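Local atomic coordinates of monovalent Na+/H+ antiporter subunit D (PDB entry 7D3U), a protein that is a membrane subunit of the Mrp complex, a bacterial sodium/proton pump, and probably takes part in exchanging monovalent cations for protons across the cell membrane. Residues A182-V187 with A207-L212; W229-Y234 with I299-M304; S376-A381 with L417-M422. All blocks are in the same frame, centred on the assembly; numbering follows the deposited sequence.

Contact 1 (A182-V187 with A207-L212); sequences ALIYGV and AVATAL
The end of helix 157-187 and the early part of helix 204-221 run almost antiparallel, their local axes 8.6 Å apart at closest approach with directions 162° apart, and Leu183 lies opposite Ala209 in the register. The methyl of Ala209 is the hub of the contact. Its CB sits 3.6 Å from CB of Leu183, and from the adjoining residue CG1 of Ile184 reaches the same Ala209 CB, also at 3.6 Å. Leu183 sets off toward the partner helix with CG beside its backbone N (chi1 -65°), and its CD1 meets CD1 of Leu212 tip to tip at 4.1 Å, the two side chains crossing obliquely. Ile184 starts out along the flank instead, but its extended CG1-CD1 arm (chi2 -176°) reaches across to the partner, placing CD1 3.9 Å from OG1 of Thr210 and crossing that side chain at about a right angle. This hydroxyl is already engaged by a hydrogen bond to the carbonyl O of Val206, one turn earlier in its own helix, and CD1 of Ile184 merely packs against it. The pair forms an antiparallel hairpin of predicted transmembrane helices, joined by a mostly loop connection from which Leu196 packs on Ile184. Met703 of subunit A and Thr40 of subunit C press on Leu183, while bound dodecyl maltoside touches Val208 and Leu212, so the hairpin stands where two other subunits and detergent meet it.

Contact 2 (W229-Y234 with I299-M304); sequences WLARAY and ILAFHM
The interrupted seventh transmembrane helix, a hallmark of the antiporter-like subunits shared by Mrp complexes and complex I, supplies 229-234: after 204-221 the helix is interrupted, resumes as the short helix 228-231 and leaves helical geometry at Arg232. Segment 229-234 lies against helix 296-316 with Ala231 closest in the backbone to Ala301, their CA atoms 5.0 Å apart. Between them the CB of Ala301 approaches CA of Ala231 at 3.8 Å; the two alanines allow the backbones to come this close. To one side, CB of Ala231 stands over a face of the Phe302 ring, 3.6 Å from its centroid and 17° off the normal, a CH-pi contact displaced slightly toward the CE2-CZ rim. On the other side Met304 leaves its backbone with CG anti to N (chi1 -169°) and bends at chi3, which carries CE between Leu230 and Tyr234. There CE of Met304 lies 3.6 Å from CD2 of Leu230, whose own chain crosses it at about a right angle, and 3.5 Å from CD2 of Tyr234. The sulfur makes an oblique Met-aromatic contact, SD of Met304 being 5.3 Å from the centroid of the Tyr234 ring. A serine in place of Phe302 would remove the ring that Ala231 CB stands on and would probably loosen the packing of the short helix 228-231 against helix 296-316. Polar groups look elsewhere: Arg232 forms salt bridges with Asp564 of subunit A and Asp103 of subunit C. The chemistry across the contact is therefore one of methyl, thioether and aromatic surfaces: between these two segments the short helix is held by shape and dispersion, while Arg232 ties its end to the neighbouring subunits.

Contact 3 (S376-A381 with L417-M422); sequences SAMSLA and LTLLSM
Neither 376-381 nor 417-422 contributes an aromatic ring or other flat side-chain group, so there is no face or edge to cover, and methyls and thioethers do the packing. Met422 is the most deeply engaged side chain. Its CG is set beside the backbone N (chi1 -63°) and bends at chi2 and chi3 fold the chain, so that CE lies 3.6 Å from CB of Ala377 while SD is 3.8 Å from CD2 of Leu380, which crosses Met422 at about a right angle. Segment 376-381 lies towards the end of the first half of an interrupted helix, 367-380 followed by 387-401, the break in the twelfth transmembrane helix familiar from antiporter-like subunits; residues 376-380 run nearly antiparallel to 417-422, their directions 162° apart. Farther along, CG2 of Thr418, anti to its backbone N, rests 3.7 Å from CA of Ala381, whereas its OG1 turns back to a weak hydrogen bond with O of Val414. Met378 starts away from the partner, but its bent chain returns CE to 3.6 Å from CD1 of Leu419, meeting it obliquely. Leu136 of subunit A packs on Met378 and Val161 of the same subunit on Leu419.

How the contacts relate
The contacts follow one another along the chain, each closing before the next opens. Contact 1 stands apart, its centre about 30 Å from that of contact 2 and about 39 Å from that of contact 3, but helix 204-221, which it uses, is followed in the chain by the short helix 228-231 of contact 2. Contacts 2 and 3 have centres about 15 Å apart and touch: Ile299 and His303 of helix 296-316 pack on Ser421 of helix 405-430, and His303 also on Met422. These two contacts therefore link both interrupted helices of the antiporter fold through adjoining continuous ones, their centres about 12 and 18 Å from the centre of the chain, whereas that of contact 1 lies about 27 Å away.

Contact 1 (A182-V187 with A207-L212)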
loop_
_atom_site.group_PDB
_atom_site.type_symbol
_atom_site.label_atom_id
_atom_site.label_comp_id
_atom_site.label_asym_id
_atom_site.label_seq_id
_atom_site.Cartn_x
_atom_site.Cartn_y
_atom_site.Cartn_z
ATOM N N ALA A 182 4.920 14.428 17.241
ATOM C CA ALA A 182 4.648 15.423 18.271
ATOM C C ALA A 182 5.094 14.932 19.640
ATOM O O ALA A 182 5.686 15.688 20.415
ATOM C CB ALA A 182 3.161 15.767 18.287
ATOM N N LEU A 183 4.837 13.664 19.952
ATOM C CA LEU A 183 5.247 13.142 21.251
ATOM C C LEU A 183 6.761 13.001 21.348
ATOM O O LEU A 183 7.334 13.216 22.423
ATOM C CB LEU A 183 4.561 11.806 21.524
ATOM C CG LEU A 183 3.040 11.864 21.661
ATOM C CD1 LEU A 183 2.482 10.504 22.025
ATOM C CD2 LEU A 183 2.639 12.900 22.693
ATOM N N ILE A 184 7.426 12.649 20.244
ATOM C CA ILE A 184 8.886 12.618 20.239
ATOM C C ILE A 184 9.443 14.011 20.495
ATOM O O ILE A 184 10.380 14.186 21.282
ATOM C CB ILE A 184 9.413 12.037 18.914
ATOM C CG1 ILE A 184 9.064 10.557 18.802
ATOM C CG2 ILE A 184 10.912 12.218 18.816
ATOM C CD1 ILE A 184 9.631 9.897 17.572
ATOM N N TYR A 185 8.875 15.024 19.838
ATOM C CA TYR A 185 9.321 16.392 20.074
ATOM C C TYR A 185 8.973 16.860 21.480
ATOM O O TYR A 185 9.634 17.754 22.016
ATOM C CB TYR A 185 8.709 17.333 19.037
ATOM C CG TYR A 185 9.232 18.746 19.114
ATOM C CD1 TYR A 185 10.383 19.116 18.438
ATOM C CD2 TYR A 185 8.573 19.712 19.859
ATOM C CE1 TYR A 185 10.865 20.404 18.505
ATOM C CE2 TYR A 185 9.050 21.001 19.933
ATOM C CZ TYR A 185 10.195 21.342 19.254
ATOM O OH TYR A 185 10.673 22.629 19.322
ATOM N N GLY A 186 7.943 16.279 22.084
ATOM C CA GLY A 186 7.565 16.638 23.434
ATOM C C GLY A 186 8.507 16.087 24.482
ATOM O O GLY A 186 8.925 16.812 25.387
ATOM N N VAL A 187 8.851 14.804 24.370
ATOM C CA VAL A 187 9.718 14.183 25.367
ATOM C C VAL A 187 11.180 14.536 25.120
ATOM O O VAL A 187 11.905 14.909 26.048
ATOM C CB VAL A 187 9.482 12.661 25.413
ATOM C CG1 VAL A 187 8.050 12.376 25.757
ATOM C CG2 VAL A 187 9.778 12.036 24.075
ATOM N N ALA A 207 10.419 5.808 23.774
ATOM C CA ALA A 207 10.232 4.545 23.074
ATOM C C ALA A 207 8.774 4.323 22.708
ATOM O O ALA A 207 8.488 3.750 21.657
ATOM C CB ALA A 207 10.749 3.387 23.924
ATOM N N VAL A 208 7.841 4.794 23.535
ATOM C CA VAL A 208 6.427 4.637 23.207
ATOM C C VAL A 208 6.045 5.526 22.029
ATOM O O VAL A 208 5.301 5.109 21.133
ATOM C CB VAL A 208 5.558 4.917 24.445
ATOM C CG1 VAL A 208 4.114 5.143 24.043
ATOM C CG2 VAL A 208 5.660 3.760 25.417
ATOM N N ALA A 209 6.553 6.760 21.997
ATOM C CA ALA A 209 6.290 7.632 20.856
ATOM C C ALA A 209 6.911 7.076 19.581
ATOM O O ALA A 209 6.303 7.132 18.504
ATOM C CB ALA A 209 6.815 9.036 21.141
ATOM N N THR A 210 8.124 6.533 19.679
ATOM C CA THR A 210 8.740 5.929 18.505
ATOM C C THR A 210 7.999 4.669 18.079
ATOM O O THR A 210 7.949 4.357 16.887
ATOM C CB THR A 210 10.209 5.619 18.777
ATOM O OG1 THR A 210 10.815 6.731 19.443
ATOM C CG2 THR A 210 10.941 5.375 17.474
ATOM N N ALA A 211 7.401 3.948 19.029
ATOM C CA ALA A 211 6.553 2.820 18.670
ATOM C C ALA A 211 5.294 3.291 17.959
ATOM O O ALA A 211 4.808 2.623 17.046
ATOM C CB ALA A 211 6.196 2.010 19.913
ATOM N N LEU A 212 4.758 4.444 18.360
ATOM C CA LEU A 212 3.630 5.028 17.637
ATOM C C LEU A 212 4.017 5.375 16.205
ATOM O O LEU A 212 3.256 5.115 15.264
ATOM C CB LEU A 212 3.128 6.273 18.366
ATOM C CG LEU A 212 1.753 6.196 19.023
ATOM C CD1 LEU A 212 1.299 7.578 19.450
ATOM C CD2 LEU A 212 0.747 5.576 18.076
#

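Contact 2 (W229-Y234 with I299-M304)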
loop_
_atom_site.group_PDB
_atom_site.type_symbol
_atom_site.label_atom_id
_atom_site.label_comp_id
_atom_site.label_asym_id
_atom_site.label_seq_id
_atom_site.Cartn_x
_atom_site.Cartn_y
_atom_site.Cartn_z
ATOM N N TRP A 229 -6.677 -3.153 4.262
ATOM C CA TRP A 229 -6.859 -1.921 3.507
ATOM C C TRP A 229 -6.040 -1.923 2.225
ATOM O O TRP A 229 -6.403 -1.243 1.261
ATOM C CB TRP A 229 -6.496 -0.719 4.375
ATOM C CG TRP A 229 -5.026 -0.511 4.565
ATOM C CD1 TRP A 229 -4.278 -0.904 5.632
ATOM C CD2 TRP A 229 -4.130 0.163 3.674
ATOM N NE1 TRP A 229 -2.970 -0.527 5.457
ATOM C CE2 TRP A 229 -2.855 0.130 4.262
ATOM C CE3 TRP A 229 -4.284 0.788 2.434
ATOM C CZ2 TRP A 229 -1.740 0.693 3.653
ATOM C CZ3 TRP A 229 -3.178 1.344 1.834
ATOM C CH2 TRP A 229 -1.923 1.296 2.442
ATOM N N LEU A 230 -4.939 -2.669 2.193
ATOM C CA LEU A 230 -4.111 -2.735 0.997
ATOM C C LEU A 230 -4.556 -3.828 0.042
ATOM O O LEU A 230 -4.408 -3.675 -1.175
ATOM C CB LEU A 230 -2.647 -2.957 1.380
ATOM C CG LEU A 230 -1.642 -2.856 0.235
ATOM C CD1 LEU A 230 -0.334 -2.294 0.746
ATOM C CD2 LEU A 230 -1.429 -4.210 -0.407
ATOM N N ALA A 231 -5.095 -4.928 0.565
ATOM C CA ALA A 231 -5.616 -5.981 -0.292
ATOM C C ALA A 231 -6.934 -5.592 -0.945
ATOM O O ALA A 231 -7.347 -6.239 -1.912
ATOM C CB ALA A 231 -5.792 -7.268 0.509
ATOM N N ARG A 232 -7.602 -4.555 -0.441
ATOM C CA ARG A 232 -8.887 -4.116 -0.964
ATOM C C ARG A 232 -8.826 -2.734 -1.599
ATOM O O ARG A 232 -9.873 -2.114 -1.804
ATOM C CB ARG A 232 -9.938 -4.132 0.146
ATOM C CG ARG A 232 -10.082 -5.470 0.842
ATOM C CD ARG A 232 -10.632 -6.522 -0.098
ATOM N NE ARG A 232 -11.939 -6.145 -0.624
ATOM C CZ ARG A 232 -12.614 -6.856 -1.519
ATOM N NH1 ARG A 232 -13.798 -6.439 -1.942
ATOM N NH2 ARG A 232 -12.107 -7.986 -1.990
ATOM N N ALA A 233 -7.634 -2.229 -1.906
ATOM C CA ALA A 233 -7.522 -0.921 -2.539
ATOM C C ALA A 233 -6.658 -0.983 -3.790
ATOM O O ALA A 233 -6.890 -0.237 -4.745
ATOM C CB ALA A 233 -6.955 0.105 -1.559
ATOM N N TYR A 234 -5.664 -1.864 -3.797
ATOM C CA TYR A 234 -4.780 -1.995 -4.949
ATOM C C TYR A 234 -5.436 -2.754 -6.101
ATOM O O TYR A 234 -5.232 -2.378 -7.262
ATOM C CB TYR A 234 -3.467 -2.671 -4.549
ATOM C CG TYR A 234 -2.430 -1.713 -4.013
ATOM C CD1 TYR A 234 -2.740 -0.828 -2.992
ATOM C CD2 TYR A 234 -1.147 -1.686 -4.536
ATOM C CE1 TYR A 234 -1.799 0.051 -2.499
ATOM C CE2 TYR A 234 -0.198 -0.810 -4.049
ATOM C CZ TYR A 234 -0.530 0.056 -3.031
ATOM O OH TYR A 234 0.408 0.931 -2.541
ATOM N N ILE A 299 -4.595 -11.263 -6.071
ATOM C CA ILE A 299 -3.629 -12.164 -5.455
ATOM C C ILE A 299 -2.329 -11.427 -5.168
ATOM O O ILE A 299 -1.725 -11.591 -4.099
ATOM C CB ILE A 299 -3.402 -13.385 -6.365
ATOM C CG1 ILE A 299 -4.513 -14.414 -6.169
ATOM C CG2 ILE A 299 -2.042 -13.997 -6.109
ATOM C CD1 ILE A 299 -4.431 -15.581 -7.118
ATOM N N LEU A 300 -1.883 -10.602 -6.115
ATOM C CA LEU A 300 -0.621 -9.895 -5.968
ATOM C C LEU A 300 -0.639 -8.896 -4.821
ATOM O O LEU A 300 0.419 -8.596 -4.270
ATOM C CB LEU A 300 -0.260 -9.193 -7.275
ATOM C CG LEU A 300 -0.205 -10.102 -8.502
ATOM C CD1 LEU A 300 0.068 -9.295 -9.753
ATOM C CD2 LEU A 300 0.852 -11.170 -8.316
ATOM N N ALA A 301 -1.811 -8.397 -4.422
ATOM C CA ALA A 301 -1.868 -7.502 -3.269
ATOM C C ALA A 301 -1.519 -8.242 -1.982
ATOM O O ALA A 301 -0.675 -7.789 -1.195
ATOM C CB ALA A 301 -3.253 -6.866 -3.169
ATOM N N PHE A 302 -2.162 -9.385 -1.745
ATOM C CA PHE A 302 -1.818 -10.189 -0.581
ATOM C C PHE A 302 -0.385 -10.698 -0.662
ATOM O O PHE A 302 0.292 -10.825 0.366
ATOM C CB PHE A 302 -2.791 -11.355 -0.447
ATOM C CG PHE A 302 -3.987 -11.054 0.403
ATOM C CD1 PHE A 302 -3.848 -10.814 1.757
ATOM C CD2 PHE A 302 -5.252 -11.022 -0.150
ATOM C CE1 PHE A 302 -4.947 -10.541 2.539
ATOM C CE2 PHE A 302 -6.354 -10.752 0.627
ATOM C CZ PHE A 302 -6.201 -10.511 1.974
ATOM N N HIS A 303 0.101 -10.986 -1.871
ATOM C CA HIS A 303 1.501 -11.371 -2.010
ATOM C C HIS A 303 2.425 -10.219 -1.649
ATOM O O HIS A 303 3.497 -10.434 -1.077
ATOM C CB HIS A 303 1.783 -11.855 -3.428
ATOM C CG HIS A 303 1.586 -13.324 -3.606
ATOM N ND1 HIS A 303 1.238 -13.888 -4.813
ATOM C CD2 HIS A 303 1.684 -14.347 -2.725
ATOM C CE1 HIS A 303 1.134 -15.196 -4.669
ATOM N NE2 HIS A 303 1.397 -15.501 -3.412
ATOM N N MET A 304 2.030 -8.991 -1.980
ATOM C CA MET A 304 2.805 -7.829 -1.568
ATOM C C MET A 304 2.813 -7.695 -0.055
ATOM O O MET A 304 3.831 -7.328 0.536
ATOM C CB MET A 304 2.240 -6.568 -2.216
ATOM C CG MET A 304 3.128 -5.353 -2.074
ATOM S SD MET A 304 2.718 -4.098 -3.293
ATOM C CE MET A 304 0.935 -4.126 -3.178
#

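Contact 3 (S376-A381 with L417-M422)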
loop_
_atom_site.group_PDB
_atom_site.type_symbol
_atom_site.label_atom_id
_atom_site.label_comp_id
_atom_site.label_asym_id
_atom_site.label_seq_id
_atom_site.Cartn_x
_atom_site.Cartn_y
_atom_site.Cartn_z
ATOM N N SER A 376 9.247 -13.475 -13.280
ATOM C CA SER A 376 9.004 -12.745 -12.043
ATOM C C SER A 376 8.306 -13.610 -11.002
ATOM O O SER A 376 8.520 -13.420 -9.805
ATOM C CB SER A 376 8.184 -11.490 -12.331
ATOM O OG SER A 376 8.629 -10.854 -13.515
ATOM N N ALA A 377 7.496 -14.576 -11.432
ATOM C CA ALA A 377 6.819 -15.446 -10.477
ATOM C C ALA A 377 7.805 -16.394 -9.810
ATOM O O ALA A 377 7.770 -16.588 -8.589
ATOM C CB ALA A 377 5.708 -16.228 -11.173
ATOM N N MET A 378 8.694 -16.999 -10.600
ATOM C CA MET A 378 9.726 -17.845 -10.013
ATOM C C MET A 378 10.671 -17.037 -9.139
ATOM O O MET A 378 11.171 -17.547 -8.133
ATOM C CB MET A 378 10.502 -18.573 -11.108
ATOM C CG MET A 378 9.717 -19.672 -11.792
ATOM S SD MET A 378 8.918 -20.794 -10.631
ATOM C CE MET A 378 7.198 -20.367 -10.880
ATOM N N SER A 379 10.926 -15.777 -9.496
ATOM C CA SER A 379 11.756 -14.947 -8.632
ATOM C C SER A 379 11.037 -14.621 -7.329
ATOM O O SER A 379 11.653 -14.616 -6.258
ATOM C CB SER A 379 12.156 -13.669 -9.358
ATOM O OG SER A 379 12.673 -12.722 -8.445
ATOM N N LEU A 380 9.732 -14.360 -7.399
ATOM C CA LEU A 380 8.961 -14.072 -6.195
ATOM C C LEU A 380 8.911 -15.281 -5.273
ATOM O O LEU A 380 9.012 -15.141 -4.050
ATOM C CB LEU A 380 7.551 -13.629 -6.578
ATOM C CG LEU A 380 6.590 -13.295 -5.442
ATOM C CD1 LEU A 380 6.869 -11.904 -4.919
ATOM C CD2 LEU A 380 5.158 -13.411 -5.917
ATOM N N ALA A 381 8.754 -16.477 -5.840
ATOM C CA ALA A 381 8.769 -17.690 -5.037
ATOM C C ALA A 381 10.171 -18.082 -4.592
ATOM O O ALA A 381 10.313 -19.045 -3.831
ATOM C CB ALA A 381 8.134 -18.843 -5.814
ATOM N N LEU A 417 3.467 -21.820 -0.314
ATOM C CA LEU A 417 2.166 -21.232 -0.613
ATOM C C LEU A 417 2.283 -20.155 -1.684
ATOM O O LEU A 417 1.391 -20.009 -2.528
ATOM C CB LEU A 417 1.546 -20.668 0.663
ATOM C CG LEU A 417 1.307 -21.703 1.762
ATOM C CD1 LEU A 417 1.033 -21.028 3.090
ATOM C CD2 LEU A 417 0.164 -22.620 1.385
ATOM N N THR A 418 3.380 -19.396 -1.672
ATOM C CA THR A 418 3.609 -18.411 -2.725
ATOM C C THR A 418 3.689 -19.087 -4.086
ATOM O O THR A 418 3.072 -18.637 -5.057
ATOM C CB THR A 418 4.888 -17.624 -2.442
ATOM O OG1 THR A 418 4.629 -16.619 -1.454
ATOM C CG2 THR A 418 5.392 -16.954 -3.707
ATOM N N LEU A 419 4.447 -20.182 -4.171
ATOM C CA LEU A 419 4.538 -20.922 -5.420
ATOM C C LEU A 419 3.194 -21.522 -5.801
ATOM O O LEU A 419 2.835 -21.550 -6.981
ATOM C CB LEU A 419 5.598 -22.014 -5.311
ATOM C CG LEU A 419 5.819 -22.801 -6.600
ATOM C CD1 LEU A 419 6.187 -21.855 -7.724
ATOM C CD2 LEU A 419 6.888 -23.856 -6.412
ATOM N N LEU A 420 2.433 -22.005 -4.817
ATOM C CA LEU A 420 1.110 -22.548 -5.103
ATOM C C LEU A 420 0.210 -21.496 -5.733
ATOM O O LEU A 420 -0.488 -21.772 -6.713
ATOM C CB LEU A 420 0.482 -23.095 -3.822
ATOM C CG LEU A 420 -0.997 -23.485 -3.853
ATOM C CD1 LEU A 420 -1.288 -24.437 -4.999
ATOM C CD2 LEU A 420 -1.405 -24.107 -2.531
ATOM N N SER A 421 0.230 -20.275 -5.202
ATOM C CA SER A 421 -0.653 -19.243 -5.737
ATOM C C SER A 421 -0.167 -18.741 -7.093
ATOM O O SER A 421 -0.979 -18.487 -7.996
ATOM C CB SER A 421 -0.776 -18.094 -4.744
ATOM O OG SER A 421 -1.133 -16.902 -5.413
ATOM N N MET A 422 1.148 -18.596 -7.264
ATOM C CA MET A 422 1.657 -18.202 -8.573
ATOM C C MET A 422 1.367 -19.268 -9.620
ATOM O O MET A 422 1.075 -18.941 -10.775
ATOM C CB MET A 422 3.157 -17.916 -8.502
ATOM C CG MET A 422 3.530 -16.760 -7.589
ATOM S SD MET A 422 2.447 -15.333 -7.763
ATOM C CE MET A 422 2.876 -14.780 -9.406
#